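PDB 6Y56: uncharacterized protein from Mycobacterium tuberculosis, which is a nucleotidyltransferase toxin of a toxin-antitoxin system, probably inhibiting bacterial growth by inactivating tRNA acceptor stems. Local coordinates for residues V26-L35 and L85-F96; T67-D76 and I122-L133. All coordinates share one frame; numbering follows the deposited sequence.

Contact 1: V26-L35 and L85-F96; sequences VAQDHLLYLL and LIDGARVGGFEF
The Phe94 ring takes the CA of Ala27 over one face, 4.0 Å from CA to the ring centroid and 13° off the normal, with Val91 O at its edge, in plane. With its CD2-CE2 edge the same ring meets the face of His30 in an edge-to-face pair, centroids 4.7 Å apart and planes at 57°. Phe94 CZ ends on Val26 CG1 at 3.7 Å. A bond inside the helix helps fix the imidazole, on which Tyr151 and Phe153 also pack: His30 ND1 donates to Val26 O (2.9 Å) from above the carbonyl plane. Phe96 has Leu31 CB over one face, Ala27 O and His30 CB at the edge; Val91 CG1 stands at the edge of Tyr33. Helix 19-38 thus packs across the mixed sheet of the nucleotidyltransferase fold, near its edge hairpin of strands 90-91 and 94-100, closed by a type II' turn. Both methyls of Val91 rest against His30 O, CG2 at 3.7 Å and CG1 at 3.8 Å, and CG2 also touches Leu34 CB. Leu34, CG anti to N (chi1 169°), extends CD2 to Ala89 CB at 3.6 Å and meets Leu85 tip to tip. Leu35 and Leu85 run past each other in opposite directions, their CD2 atoms 3.6 Å apart.

Contact 2: T67-D76 and I122-L133; sequences TDLDFSAPDD and IVASVEFARRPL
Phe71 and Phe128 lie side by side on the sheet face that also carries Leu69 and Val126. Followed outward, Phe71 CB touches Phe128 CD2 at 4.0 Å, its CD2 reaches Phe128 CE2 at 3.8 Å, its CE2 meets Val126 CG1, which sits at the ring edge in plane, and its CZ ends on Leu35 CD1 of helix 19-38. The two ring planes are only 22° apart but slid so far that they barely overlap. Both CG atoms stand anti to their carbonyl carbons (chi1 -58° and -62°), which sends the rings the same way; Val79, Val82 and Cys83 of helix 76-86 cover Phe128. Beneath them the strands run parallel, Leu69 and Phe71 each exchanging two backbone bonds with the neighbouring strand and Ala73 N closing the ladder on Ala129 O. The opposite face is polar at its Asp68-Asp70 end: a water donates to Asp70 OD1 and bonds Ser125 OG, and Glu127 OE2 comes within 3.8 Å of Asp70 OD1. At the far end Arg130 NH1 forms a salt bridge with Asp76 OD1 (3.0 Å), its hydrogen bond weak; that oxygen has its stronger partner in Arg106. Asp68 and Asp70, one residue apart on the strand with OD2 atoms 3.2 Å from each other, are consistent with the Asp-x-Asp signature of nucleotidyltransferases, whose carboxylates hold catalytic metal ions in relatives.

Overall arrangement
Contact 1 and contact 2 share one mixed sheet: contact 1 sets helix 19-38 on the outer strands 90-91 and 94-100, whereas contact 2 joins strands 68-72 and 125-129, with strand 107-114 between 125-129 and 94-100. Their centres lie about 16 Å apart, and they touch where Leu31 meets Leu69 and Leu35 meets Phe71, so the apolar face of contact 2 continues the layer beneath the helix. Strand 68-72 leads into helix 76-86, whose last residues belong to contact 1. Contact 1 is buried and apolar, with no hydrogen bond between its segments. Contact 2, nearer the chain centre yet only partly buried, rests on a backbone ladder and adds waters, carboxylates and a salt bridge toward its exposed parts.

Contact 1: V26-L35 and L85-F96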
loop_
_atom_site.group_PDB
_atom_site.type_symbol
_atom_site.label_atom_id
_atom_site.label_comp_id
_atom_site.label_asym_id
_atom_site.label_seq_id
_atom_site.Cartn_x
_atom_site.Cartn_y
_atom_site.Cartn_z
ATOM N N VAL A 26 -6.900 -5.271 -13.302
ATOM C CA VAL A 26 -6.293 -5.403 -14.619
ATOM C C VAL A 26 -5.824 -4.046 -15.129
ATOM O O VAL A 26 -4.719 -3.920 -15.681
ATOM C CB VAL A 26 -7.290 -6.061 -15.595
ATOM C CG1 VAL A 26 -6.762 -6.021 -17.013
ATOM C CG2 VAL A 26 -7.580 -7.485 -15.180
ATOM N N ALA A 27 -6.659 -3.009 -14.967
ATOM C CA ALA A 27 -6.289 -1.669 -15.423
ATOM C C ALA A 27 -5.022 -1.185 -14.732
ATOM O O ALA A 27 -4.148 -0.590 -15.377
ATOM C CB ALA A 27 -7.447 -0.701 -15.179
ATOM N N GLN A 28 -4.896 -1.445 -13.427
ATOM C CA GLN A 28 -3.677 -1.074 -12.712
ATOM C C GLN A 28 -2.440 -1.721 -13.321
ATOM O O GLN A 28 -1.378 -1.088 -13.403
ATOM C CB GLN A 28 -3.771 -1.502 -11.252
ATOM C CG GLN A 28 -4.781 -0.764 -10.428
ATOM C CD GLN A 28 -4.989 -1.429 -9.097
ATOM O OE1 GLN A 28 -4.811 -2.644 -8.969
ATOM N NE2 GLN A 28 -5.372 -0.649 -8.099
ATOM N N ASP A 29 -2.532 -3.001 -13.711
ATOM C CA ASP A 29 -1.378 -3.652 -14.334
ATOM C C ASP A 29 -0.977 -2.931 -15.608
ATOM O O ASP A 29 0.215 -2.789 -15.911
ATOM C CB ASP A 29 -1.685 -5.107 -14.691
ATOM C CG ASP A 29 -1.953 -5.970 -13.486
ATOM O OD1 ASP A 29 -1.600 -5.572 -12.350
ATOM O OD2 ASP A 29 -2.517 -7.055 -13.684
ATOM N N HIS A 30 -1.972 -2.486 -16.371
ATOM C CA HIS A 30 -1.712 -1.761 -17.608
ATOM C C HIS A 30 -1.074 -0.409 -17.321
ATOM O O HIS A 30 -0.149 0.004 -18.031
ATOM C CB HIS A 30 -3.013 -1.610 -18.406
ATOM C CG HIS A 30 -3.439 -2.864 -19.109
ATOM N ND1 HIS A 30 -3.815 -4.006 -18.436
ATOM C CD2 HIS A 30 -3.538 -3.156 -20.429
ATOM C CE1 HIS A 30 -4.123 -4.951 -19.310
ATOM N NE2 HIS A 30 -3.959 -4.460 -20.527
ATOM N N LEU A 31 -1.544 0.289 -16.281
ATOM C CA LEU A 31 -0.967 1.581 -15.920
ATOM C C LEU A 31 0.470 1.419 -15.450
ATOM O O LEU A 31 1.351 2.199 -15.834
ATOM C CB LEU A 31 -1.821 2.236 -14.831
ATOM C CG LEU A 31 -1.452 3.636 -14.310
ATOM C CD1 LEU A 31 -2.638 4.286 -13.647
ATOM C CD2 LEU A 31 -0.311 3.599 -13.285
ATOM N N LEU A 32 0.727 0.400 -14.628
ATOM C CA LEU A 32 2.082 0.161 -14.145
ATOM C C LEU A 32 3.015 -0.208 -15.292
ATOM O O LEU A 32 4.176 0.219 -15.314
ATOM C CB LEU A 32 2.057 -0.905 -13.049
ATOM C CG LEU A 32 1.413 -0.445 -11.732
ATOM C CD1 LEU A 32 1.047 -1.646 -10.854
ATOM C CD2 LEU A 32 2.337 0.497 -10.985
ATOM N N TYR A 33 2.512 -0.951 -16.277
ATOM C CA TYR A 33 3.307 -1.219 -17.472
ATOM C C TYR A 33 3.669 0.080 -18.182
ATOM O O TYR A 33 4.829 0.307 -18.545
ATOM C CB TYR A 33 2.529 -2.142 -18.414
ATOM C CG TYR A 33 3.231 -2.367 -19.744
ATOM C CD1 TYR A 33 4.397 -3.115 -19.811
ATOM C CD2 TYR A 33 2.736 -1.821 -20.922
ATOM C CE1 TYR A 33 5.053 -3.326 -21.012
ATOM C CE2 TYR A 33 3.393 -2.035 -22.133
ATOM C CZ TYR A 33 4.546 -2.780 -22.159
ATOM O OH TYR A 33 5.200 -2.997 -23.352
ATOM N N LEU A 34 2.691 0.955 -18.390
ATOM C CA LEU A 34 2.977 2.239 -19.023
ATOM C C LEU A 34 4.054 3.009 -18.268
ATOM O O LEU A 34 5.020 3.497 -18.863
ATOM C CB LEU A 34 1.690 3.056 -19.088
ATOM C CG LEU A 34 1.903 4.513 -19.491
ATOM C CD1 LEU A 34 2.221 4.605 -20.975
ATOM C CD2 LEU A 34 0.696 5.356 -19.104
ATOM N N LEU A 35 3.912 3.119 -16.947
ATOM C CA LEU A 35 4.908 3.839 -16.161
ATOM C C LEU A 35 6.281 3.206 -16.313
ATOM O O LEU A 35 7.291 3.912 -16.428
ATOM C CB LEU A 35 4.514 3.849 -14.685
ATOM C CG LEU A 35 3.260 4.649 -14.324
ATOM C CD1 LEU A 35 3.098 4.690 -12.815
ATOM C CD2 LEU A 35 3.300 6.069 -14.876
ATOM N N LEU A 85 1.755 11.843 -17.215
ATOM C CA LEU A 85 1.790 10.647 -18.043
ATOM C C LEU A 85 0.502 9.852 -17.910
ATOM O O LEU A 85 -0.052 9.391 -18.917
ATOM C CB LEU A 85 2.990 9.795 -17.655
ATOM C CG LEU A 85 3.141 8.498 -18.430
ATOM C CD1 LEU A 85 3.314 8.794 -19.915
ATOM C CD2 LEU A 85 4.326 7.719 -17.890
ATOM N N ILE A 86 0.007 9.685 -16.680
ATOM C CA ILE A 86 -1.207 8.904 -16.453
ATOM C C ILE A 86 -2.406 9.575 -17.105
ATOM O O ILE A 86 -3.198 8.929 -17.803
ATOM C CB ILE A 86 -1.442 8.706 -14.946
ATOM C CG1 ILE A 86 -0.330 7.845 -14.339
ATOM C CG2 ILE A 86 -2.806 8.058 -14.713
ATOM C CD1 ILE A 86 -0.410 7.732 -12.833
ATOM N N ASP A 87 -2.561 10.883 -16.884
ATOM C CA ASP A 87 -3.788 11.569 -17.265
ATOM C C ASP A 87 -3.960 11.590 -18.784
ATOM O O ASP A 87 -3.149 12.176 -19.509
ATOM C CB ASP A 87 -3.799 12.983 -16.698
ATOM C CG ASP A 87 -5.172 13.602 -16.730
ATOM O OD1 ASP A 87 -6.165 12.900 -16.464
ATOM O OD2 ASP A 87 -5.260 14.808 -17.038
ATOM N N GLY A 88 -5.026 10.959 -19.258
ATOM C CA GLY A 88 -5.311 10.879 -20.673
ATOM C C GLY A 88 -4.628 9.739 -21.397
ATOM O O GLY A 88 -4.856 9.574 -22.601
ATOM N N ALA A 89 -3.812 8.949 -20.705
ATOM C CA ALA A 89 -3.057 7.883 -21.346
ATOM C C ALA A 89 -3.968 6.731 -21.746
ATOM O O ALA A 89 -4.977 6.438 -21.092
ATOM C CB ALA A 89 -1.981 7.351 -20.395
ATOM N N ARG A 90 -3.583 6.058 -22.820
ATOM C CA ARG A 90 -4.213 4.824 -23.246
ATOM C C ARG A 90 -3.165 3.721 -23.231
ATOM O O ARG A 90 -2.002 3.944 -23.587
ATOM C CB ARG A 90 -4.817 4.975 -24.652
ATOM C CG ARG A 90 -5.242 3.660 -25.283
ATOM C CD ARG A 90 -6.119 3.863 -26.522
ATOM N NE ARG A 90 -7.332 4.599 -26.194
ATOM C CZ ARG A 90 -8.408 4.058 -25.641
ATOM N NH1 ARG A 90 -9.466 4.813 -25.370
ATOM N NH2 ARG A 90 -8.433 2.763 -25.360
ATOM N N VAL A 91 -3.559 2.548 -22.744
ATOM C CA VAL A 91 -2.732 1.353 -22.826
ATOM C C VAL A 91 -3.664 0.286 -23.362
ATOM O O VAL A 91 -4.526 -0.210 -22.633
ATOM C CB VAL A 91 -2.142 0.938 -21.474
ATOM C CG1 VAL A 91 -1.270 -0.294 -21.647
ATOM C CG2 VAL A 91 -1.347 2.081 -20.849
ATOM N N GLY A 92 -3.533 -0.020 -24.650
ATOM C CA GLY A 92 -4.477 -0.928 -25.273
ATOM C C GLY A 92 -5.888 -0.396 -25.128
ATOM O O GLY A 92 -6.180 0.760 -25.452
ATOM N N GLY A 93 -6.771 -1.237 -24.603
ATOM C CA GLY A 93 -8.169 -0.884 -24.458
ATOM C C GLY A 93 -8.482 0.088 -23.333
ATOM O O GLY A 93 -9.599 0.610 -23.292
ATOM N N PHE A 94 -7.544 0.335 -22.420
ATOM C CA PHE A 94 -7.831 1.170 -21.258
ATOM C C PHE A 94 -7.430 2.617 -21.502
ATOM O O PHE A 94 -6.359 2.892 -22.051
ATOM C CB PHE A 94 -7.063 0.690 -20.026
ATOM C CG PHE A 94 -7.526 -0.632 -19.492
ATOM C CD1 PHE A 94 -8.630 -0.722 -18.649
ATOM C CD2 PHE A 94 -6.861 -1.791 -19.859
ATOM C CE1 PHE A 94 -9.052 -1.955 -18.162
ATOM C CE2 PHE A 94 -7.273 -3.025 -19.374
ATOM C CZ PHE A 94 -8.365 -3.109 -18.526
ATOM N N GLU A 95 -8.267 3.535 -21.032
ATOM C CA GLU A 95 -7.938 4.948 -20.941
ATOM C C GLU A 95 -7.981 5.346 -19.477
ATOM O O GLU A 95 -8.844 4.878 -18.727
ATOM C CB GLU A 95 -8.942 5.810 -21.721
ATOM C CG GLU A 95 -8.525 7.275 -21.839
ATOM C CD GLU A 95 -9.599 8.142 -22.473
ATOM O OE1 GLU A 95 -10.421 7.606 -23.245
ATOM O OE2 GLU A 95 -9.618 9.360 -22.196
ATOM N N PHE A 96 -7.050 6.207 -19.079
ATOM C CA PHE A 96 -6.889 6.607 -17.691
ATOM C C PHE A 96 -7.072 8.106 -17.543
ATOM O O PHE A 96 -6.770 8.881 -18.450
ATOM C CB PHE A 96 -5.498 6.240 -17.190
ATOM C CG PHE A 96 -5.219 4.766 -17.265
ATOM C CD1 PHE A 96 -5.560 3.929 -16.210
ATOM C CD2 PHE A 96 -4.668 4.202 -18.402
ATOM C CE1 PHE A 96 -5.320 2.570 -16.274
ATOM C CE2 PHE A 96 -4.427 2.830 -18.460
ATOM C CZ PHE A 96 -4.763 2.021 -17.401
#

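Contact 2: T67-D76 and I122-L133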
loop_
_atom_site.group_PDB
_atom_site.type_symbol
_atom_site.label_atom_id
_atom_site.label_comp_id
_atom_site.label_asym_id
_atom_site.label_seq_id
_atom_site.Cartn_x
_atom_site.Cartn_y
_atom_site.Cartn_z
ATOM N N THR A 67 -7.371 -1.100 -4.325
ATOM C CA THR A 67 -7.881 -0.101 -5.259
ATOM C C THR A 67 -7.013 1.138 -5.355
ATOM O O THR A 67 -7.319 2.030 -6.160
ATOM C CB THR A 67 -9.281 0.357 -4.844
ATOM O OG1 THR A 67 -9.192 1.065 -3.599
ATOM C CG2 THR A 67 -10.220 -0.831 -4.701
ATOM N N ASP A 68 -5.986 1.249 -4.534
ATOM C CA ASP A 68 -5.140 2.422 -4.576
ATOM C C ASP A 68 -3.796 2.083 -5.199
ATOM O O ASP A 68 -3.393 0.922 -5.300
ATOM C CB ASP A 68 -4.990 3.088 -3.199
ATOM C CG ASP A 68 -4.612 2.119 -2.080
ATOM O OD1 ASP A 68 -4.638 0.878 -2.268
ATOM O OD2 ASP A 68 -4.293 2.623 -0.975
ATOM N N LEU A 69 -3.138 3.099 -5.704
ATOM C CA LEU A 69 -1.755 2.987 -6.119
ATOM C C LEU A 69 -0.975 3.976 -5.278
ATOM O O LEU A 69 -1.290 5.169 -5.277
ATOM C CB LEU A 69 -1.617 3.302 -7.605
ATOM C CG LEU A 69 -2.167 2.213 -8.536
ATOM C CD1 LEU A 69 -2.117 2.678 -9.976
ATOM C CD2 LEU A 69 -1.397 0.900 -8.385
ATOM N N ASP A 70 -0.009 3.481 -4.517
ATOM C CA ASP A 70 0.777 4.308 -3.618
ATOM C C ASP A 70 2.230 4.227 -4.046
ATOM O O ASP A 70 2.739 3.140 -4.333
ATOM C CB ASP A 70 0.698 3.784 -2.189
ATOM C CG ASP A 70 -0.689 3.905 -1.589
ATOM O OD1 ASP A 70 -1.334 4.956 -1.778
ATOM O OD2 ASP A 70 -1.127 2.957 -0.900
ATOM N N PHE A 71 2.895 5.374 -4.075
ATOM C CA PHE A 71 4.301 5.446 -4.410
ATOM C C PHE A 71 5.003 6.321 -3.393
ATOM O O PHE A 71 4.409 7.247 -2.827
ATOM C CB PHE A 71 4.537 6.059 -5.794
ATOM C CG PHE A 71 3.850 5.333 -6.898
ATOM C CD1 PHE A 71 4.456 4.249 -7.509
ATOM C CD2 PHE A 71 2.591 5.724 -7.330
ATOM C CE1 PHE A 71 3.822 3.558 -8.536
ATOM C CE2 PHE A 71 1.949 5.039 -8.356
ATOM C CZ PHE A 71 2.556 3.951 -8.954
ATOM N N SER A 72 6.281 6.031 -3.175
ATOM C CA SER A 72 7.164 6.976 -2.513
ATOM C C SER A 72 7.837 7.785 -3.610
ATOM O O SER A 72 8.453 7.210 -4.518
ATOM C CB SER A 72 8.211 6.256 -1.672
ATOM O OG SER A 72 9.175 7.182 -1.196
ATOM N N ALA A 73 7.695 9.105 -3.545
ATOM C CA ALA A 73 8.269 9.996 -4.554
ATOM C C ALA A 73 8.606 11.306 -3.879
ATOM O O ALA A 73 7.790 12.233 -3.836
ATOM C CB ALA A 73 7.297 10.228 -5.711
ATOM N N PRO A 74 9.827 11.438 -3.346
ATOM C CA PRO A 74 10.164 12.660 -2.601
ATOM C C PRO A 74 10.140 13.947 -3.420
ATOM O O PRO A 74 9.998 15.024 -2.824
ATOM C CB PRO A 74 11.570 12.363 -2.060
ATOM C CG PRO A 74 11.627 10.862 -1.974
ATOM C CD PRO A 74 10.841 10.378 -3.165
ATOM N N ASP A 75 10.288 13.890 -4.743
ATOM C CA ASP A 75 10.461 15.086 -5.563
ATOM C C ASP A 75 9.141 15.427 -6.249
ATOM O O ASP A 75 8.594 14.609 -6.993
ATOM C CB ASP A 75 11.554 14.843 -6.604
ATOM C CG ASP A 75 11.941 16.105 -7.382
ATOM O OD1 ASP A 75 11.227 17.124 -7.296
ATOM O OD2 ASP A 75 12.983 16.073 -8.076
ATOM N N ASP A 76 8.655 16.650 -6.028
ATOM C CA ASP A 76 7.413 17.090 -6.658
ATOM C C ASP A 76 7.485 17.005 -8.181
ATOM O O ASP A 76 6.462 16.787 -8.839
ATOM C CB ASP A 76 7.106 18.537 -6.257
ATOM C CG ASP A 76 6.733 18.679 -4.793
ATOM O OD1 ASP A 76 6.410 17.670 -4.142
ATOM O OD2 ASP A 76 6.779 19.814 -4.281
ATOM N N ILE A 122 -15.849 1.782 -9.056
ATOM C CA ILE A 122 -15.209 1.592 -7.765
ATOM C C ILE A 122 -14.242 2.744 -7.531
ATOM O O ILE A 122 -13.622 3.263 -8.464
ATOM C CB ILE A 122 -14.500 0.219 -7.723
ATOM C CG1 ILE A 122 -13.916 -0.068 -6.340
ATOM C CG2 ILE A 122 -13.445 0.123 -8.807
ATOM C CD1 ILE A 122 -13.460 -1.511 -6.173
ATOM N N VAL A 123 -14.138 3.160 -6.270
ATOM C CA VAL A 123 -13.250 4.256 -5.902
ATOM C C VAL A 123 -11.806 3.794 -6.016
ATOM O O VAL A 123 -11.416 2.766 -5.440
ATOM C CB VAL A 123 -13.566 4.725 -4.475
ATOM C CG1 VAL A 123 -12.365 5.439 -3.855
ATOM C CG2 VAL A 123 -14.817 5.594 -4.467
ATOM N N ALA A 124 -11.001 4.557 -6.760
ATOM C CA ALA A 124 -9.593 4.253 -6.949
ATOM C C ALA A 124 -8.794 5.539 -6.846
ATOM O O ALA A 124 -9.274 6.620 -7.189
ATOM C CB ALA A 124 -9.346 3.591 -8.306
ATOM N N SER A 125 -7.560 5.416 -6.390
ATOM C CA SER A 125 -6.757 6.593 -6.124
ATOM C C SER A 125 -5.296 6.320 -6.437
ATOM O O SER A 125 -4.867 5.174 -6.593
ATOM C CB SER A 125 -6.895 7.033 -4.672
ATOM O OG SER A 125 -6.597 5.949 -3.811
ATOM N N VAL A 126 -4.536 7.406 -6.530
ATOM C CA VAL A 126 -3.084 7.366 -6.628
ATOM C C VAL A 126 -2.554 8.371 -5.620
ATOM O O VAL A 126 -3.042 9.506 -5.557
ATOM C CB VAL A 126 -2.607 7.727 -8.046
ATOM C CG1 VAL A 126 -1.109 7.533 -8.166
ATOM C CG2 VAL A 126 -3.343 6.906 -9.094
ATOM N N GLU A 127 -1.570 7.961 -4.823
ATOM C CA GLU A 127 -1.013 8.840 -3.805
ATOM C C GLU A 127 0.501 8.742 -3.827
ATOM O O GLU A 127 1.057 7.661 -4.050
ATOM C CB GLU A 127 -1.517 8.472 -2.410
ATOM C CG GLU A 127 -1.239 9.525 -1.362
ATOM C CD GLU A 127 -1.727 9.116 0.009
ATOM O OE1 GLU A 127 -1.424 9.836 0.983
ATOM O OE2 GLU A 127 -2.412 8.076 0.111
ATOM N N PHE A 128 1.164 9.866 -3.560
ATOM C CA PHE A 128 2.616 9.972 -3.631
ATOM C C PHE A 128 3.127 10.507 -2.307
ATOM O O PHE A 128 2.922 11.688 -1.993
ATOM C CB PHE A 128 3.024 10.931 -4.737
ATOM C CG PHE A 128 2.605 10.502 -6.098
ATOM C CD1 PHE A 128 1.365 10.852 -6.595
ATOM C CD2 PHE A 128 3.464 9.777 -6.898
ATOM C CE1 PHE A 128 0.966 10.480 -7.857
ATOM C CE2 PHE A 128 3.077 9.402 -8.171
ATOM C CZ PHE A 128 1.824 9.750 -8.646
ATOM N N ALA A 129 3.806 9.657 -1.543
ATOM C CA ALA A 129 4.366 10.066 -0.266
ATOM C C ALA A 129 5.631 10.882 -0.484
ATOM O O ALA A 129 6.431 10.593 -1.382
ATOM C CB ALA A 129 4.716 8.830 0.563
ATOM N N ARG A 130 5.819 11.902 0.354
ATOM C CA ARG A 130 6.982 12.773 0.275
ATOM C C ARG A 130 8.156 12.267 1.099
ATOM O O ARG A 130 9.310 12.490 0.715
ATOM C CB ARG A 130 6.607 14.169 0.777
ATOM C CG ARG A 130 7.662 15.216 0.519
ATOM C CD ARG A 130 7.306 16.538 1.188
ATOM N NE ARG A 130 5.951 16.980 0.863
ATOM C CZ ARG A 130 5.628 17.653 -0.236
ATOM N NH1 ARG A 130 6.563 17.960 -1.125
ATOM N NH2 ARG A 130 4.369 18.015 -0.450
ATOM N N ARG A 131 7.887 11.618 2.234
ATOM C CA ARG A 131 8.964 11.230 3.134
ATOM C C ARG A 131 9.750 10.085 2.514
ATOM O O ARG A 131 9.153 9.106 2.064
ATOM C CB ARG A 131 8.403 10.799 4.489
ATOM C CG ARG A 131 9.465 10.728 5.588
ATOM C CD ARG A 131 8.916 10.202 6.911
ATOM N NE ARG A 131 7.580 10.721 7.186
ATOM C CZ ARG A 131 6.715 10.170 8.031
ATOM N NH1 ARG A 131 7.031 9.072 8.718
ATOM N NH2 ARG A 131 5.519 10.723 8.184
ATOM N N PRO A 132 11.073 10.171 2.459
ATOM C CA PRO A 132 11.851 9.072 1.877
ATOM C C PRO A 132 11.647 7.765 2.638
ATOM O O PRO A 132 11.485 7.746 3.861
ATOM C CB PRO A 132 13.300 9.560 2.001
ATOM C CG PRO A 132 13.187 11.061 2.092
ATOM C CD PRO A 132 11.914 11.321 2.835
ATOM N N LEU A 133 11.657 6.663 1.892
ATOM C CA LEU A 133 11.671 5.344 2.510
ATOM C C LEU A 133 12.975 5.132 3.263
ATOM O O LEU A 133 14.019 5.698 2.928
ATOM C CB LEU A 133 11.515 4.248 1.461
ATOM C CG LEU A 133 10.128 4.211 0.824
ATOM C CD1 LEU A 133 10.073 3.174 -0.276
ATOM C CD2 LEU A 133 9.037 3.936 1.860
HETATM O O HOH W 1 -5.793 2.525 -8.249
HETATM O O HOH W 2 -8.753 3.953 -3.550
HETATM O O HOH W 3 -3.692 5.984 -2.921
HETATM O O HOH W 4 11.812 7.218 -0.931
HETATM O O HOH W 5 3.567 18.885 -2.701
#